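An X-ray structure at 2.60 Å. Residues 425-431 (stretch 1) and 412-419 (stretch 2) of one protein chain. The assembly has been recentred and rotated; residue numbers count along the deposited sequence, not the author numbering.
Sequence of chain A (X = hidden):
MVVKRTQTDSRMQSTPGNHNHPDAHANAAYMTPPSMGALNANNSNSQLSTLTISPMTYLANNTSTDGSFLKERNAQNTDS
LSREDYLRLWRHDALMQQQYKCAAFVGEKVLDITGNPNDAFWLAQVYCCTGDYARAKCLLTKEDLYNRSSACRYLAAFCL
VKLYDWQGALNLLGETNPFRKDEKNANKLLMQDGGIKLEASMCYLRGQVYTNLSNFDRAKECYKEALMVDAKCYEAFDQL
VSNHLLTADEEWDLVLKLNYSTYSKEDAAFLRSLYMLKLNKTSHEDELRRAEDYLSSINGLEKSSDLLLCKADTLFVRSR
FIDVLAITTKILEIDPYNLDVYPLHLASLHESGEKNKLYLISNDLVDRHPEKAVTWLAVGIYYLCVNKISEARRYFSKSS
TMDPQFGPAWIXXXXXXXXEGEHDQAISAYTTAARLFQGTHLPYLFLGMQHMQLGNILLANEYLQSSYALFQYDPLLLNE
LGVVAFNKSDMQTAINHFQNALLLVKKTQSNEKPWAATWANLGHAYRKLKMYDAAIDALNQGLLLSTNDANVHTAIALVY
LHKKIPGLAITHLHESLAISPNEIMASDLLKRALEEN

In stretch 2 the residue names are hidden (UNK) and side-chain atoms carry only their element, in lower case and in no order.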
# COMPACT_ATOMS: atom_id res chain seq x y z
N GLN A 425 10.65 -36.13 -11.90
CA GLN A 425 10.16 -34.88 -11.37
C GLN A 425 10.48 -34.78 -9.90
O GLN A 425 10.73 -33.68 -9.41
CB GLN A 425 8.68 -34.75 -11.63
CG GLN A 425 8.38 -34.96 -13.09
CD GLN A 425 7.16 -34.23 -13.55
OE1 GLN A 425 7.06 -33.01 -13.40
NE2 GLN A 425 6.22 -34.96 -14.13
N ALA A 426 10.48 -35.91 -9.20
CA ALA A 426 10.83 -35.90 -7.78
C ALA A 426 12.26 -35.44 -7.64
O ALA A 426 12.56 -34.55 -6.82
CB ALA A 426 10.65 -37.24 -7.17
N ILE A 427 13.14 -36.03 -8.45
CA ILE A 427 14.54 -35.62 -8.52
C ILE A 427 14.79 -34.14 -8.93
O ILE A 427 15.70 -33.51 -8.39
CB ILE A 427 15.37 -36.62 -9.39
CG1 ILE A 427 15.51 -37.93 -8.61
CG2 ILE A 427 16.74 -36.03 -9.79
CD1 ILE A 427 15.55 -39.17 -9.48
N SER A 428 14.03 -33.58 -9.86
CA SER A 428 14.08 -32.14 -10.11
C SER A 428 13.79 -31.35 -8.84
O SER A 428 14.60 -30.53 -8.41
CB SER A 428 13.07 -31.71 -11.16
OG SER A 428 13.39 -32.23 -12.43
N ALA A 429 12.63 -31.60 -8.25
CA ALA A 429 12.23 -30.89 -7.06
C ALA A 429 13.25 -31.06 -5.93
O ALA A 429 13.57 -30.08 -5.27
CB ALA A 429 10.82 -31.31 -6.61
N TYR A 430 13.77 -32.27 -5.71
CA TYR A 430 14.77 -32.48 -4.64
C TYR A 430 16.09 -31.78 -4.94
O TYR A 430 16.80 -31.37 -4.02
CB TYR A 430 15.08 -33.96 -4.39
CG TYR A 430 14.03 -34.74 -3.67
CD1 TYR A 430 13.45 -34.27 -2.49
CD2 TYR A 430 13.61 -35.98 -4.16
CE1 TYR A 430 12.46 -35.01 -1.84
CE2 TYR A 430 12.65 -36.73 -3.51
CZ TYR A 430 12.07 -36.25 -2.36
OH TYR A 430 11.12 -37.01 -1.75
N THR A 431 16.45 -31.67 -6.21
CA THR A 431 17.69 -30.99 -6.51
C THR A 431 17.49 -29.48 -6.42
O THR A 431 18.33 -28.80 -5.83
CB THR A 431 18.37 -31.45 -7.82
OG1 THR A 431 17.56 -31.08 -8.92
CG2 THR A 431 18.55 -32.95 -7.84
N UNK A 412 7.94 -30.75 0.07
CA UNK A 412 6.57 -31.22 -0.08
C UNK A 412 6.23 -31.55 -1.52
O UNK A 412 5.57 -32.54 -1.79
N UNK A 413 6.68 -30.70 -2.45
CA UNK A 413 6.42 -30.89 -3.87
C UNK A 413 7.07 -32.20 -4.35
O UNK A 413 6.42 -33.05 -4.98
c UNK A 413 6.56 -29.56 -6.03
c UNK A 413 5.68 -29.23 -8.66
c UNK A 413 5.27 -29.90 -6.39
c UNK A 413 7.41 -29.02 -6.99
c UNK A 413 7.03 -29.71 -4.62
c UNK A 413 6.98 -28.87 -8.31
c UNK A 413 4.82 -29.73 -7.70
N UNK A 414 8.35 -32.37 -4.04
CA UNK A 414 9.06 -33.57 -4.43
C UNK A 414 8.44 -34.84 -3.86
O UNK A 414 8.29 -35.83 -4.59
c UNK A 414 10.54 -33.47 -4.05
N UNK A 415 8.08 -34.83 -2.58
CA UNK A 415 7.44 -36.01 -1.96
C UNK A 415 6.16 -36.47 -2.67
O UNK A 415 5.91 -37.67 -2.78
c UNK A 415 9.52 -35.29 2.19
c UNK A 415 9.61 -36.11 0.17
c UNK A 415 8.33 -35.72 0.39
n UNK A 415 8.31 -35.21 1.67
n UNK A 415 10.33 -35.83 1.30
c UNK A 415 7.12 -35.77 -0.48
N UNK A 416 5.35 -35.52 -3.12
CA UNK A 416 4.16 -35.81 -3.91
C UNK A 416 4.53 -36.58 -5.17
O UNK A 416 3.88 -37.56 -5.53
o UNK A 416 3.06 -33.77 -3.18
c UNK A 416 3.46 -34.51 -4.32
N UNK A 417 5.56 -36.12 -5.86
CA UNK A 417 6.00 -36.86 -7.03
C UNK A 417 6.52 -38.25 -6.65
O UNK A 417 6.20 -39.24 -7.31
c UNK A 417 6.91 -33.65 -8.33
c UNK A 417 5.47 -32.80 -10.06
c UNK A 417 5.55 -35.15 -9.59
c UNK A 417 5.05 -34.09 -10.32
c UNK A 417 6.49 -34.94 -8.59
c UNK A 417 6.40 -32.58 -9.06
c UNK A 417 7.05 -36.09 -7.82
N UNK A 418 7.32 -38.32 -5.58
CA UNK A 418 7.91 -39.60 -5.19
C UNK A 418 6.79 -40.59 -4.95
O UNK A 418 6.81 -41.69 -5.51
c UNK A 418 8.79 -39.47 -3.98
N UNK A 419 5.79 -40.19 -4.17
CA UNK A 419 4.66 -41.08 -3.87
C UNK A 419 3.93 -41.57 -5.13
O UNK A 419 3.55 -42.74 -5.20
c UNK A 419 3.65 -40.44 -2.91
c UNK A 419 2.25 -40.96 -3.16
c UNK A 419 4.07 -39.50 -0.61
c UNK A 419 4.02 -40.74 -1.48

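Two helices lie side by side, nearly antiparallel at 162°, their axes approaching to 7.9 Å, a close spacing.

Position 412 carries no side-chain atoms, and nothing of stretch 1 comes near where a CB would sit: Gly 412. Position 413 has one carbon followed by a ring of six carbons with no oxygen on it. Its CB points sideways, and a ring carbon lies 4.1 Å from CB of Ala 429. It is Phe 413, and that ring carbon is CD2.

Position 414 has a single carbon, its CB, pointing toward stretch 1. It sits 3.4 Å from CB of Ala 429, 3.6 Å from O of Ala 426 and 3.3 Å from CE1 of Tyr 430. It also lies over the face of the Tyr 430 ring in a CH-pi contact, 16° off the ring normal. A lone carbon makes this Ala 414, and its methyl is the hub of the packing. CA of Ala 414 and CA of Ala 426 are 4.4 Å apart, the nearest register of the pair, and both residues there are alanines.

Position 415 shows one carbon and then a five-membered ring of three carbons and two nitrogens. Its CB points away from stretch 1, yet the ring end returns to meet Tyr 430, rim to rim, with planes at 63°. This is His 415.

Position 416 has one carbon and one oxygen, unbranched, and does not touch stretch 1. It is Ser 416, and its OG donates to O of Gly 412 at 3.1 Å, satisfying the hydroxyl within its own helix.

Position 417 again has one carbon and a six-carbon ring, and its CA-to-CB bond points toward stretch 1. CB of Gln 425 lies over the ring face, 8° off the normal, while CB of 417 packs 3.8 Å from CB of Ala 426: Phe 417. At 418 a lone carbon, the CB, comes 4.3 Å from CB of Ala 426, so it is Ala 418.

Position 419 has four carbons, forked at the first, with one arm two carbons long, and is out of reach of stretch 1. This is Ile 419.

The contact buries 400 Å² and works through shape, with no clear hydrogen bond crossing it. Ala 414, Ala 426 and Ala 429 meet where the helices pack closely, and two aromatic rings, one from each helix, offer faces to aliphatic carbons of the partner. The rule to read is small residues at the closest register, with one aromatic face over CB of Ala 414 and another over CB of Gln 425.

Stretch 2 (412-419) GFAHSFAI
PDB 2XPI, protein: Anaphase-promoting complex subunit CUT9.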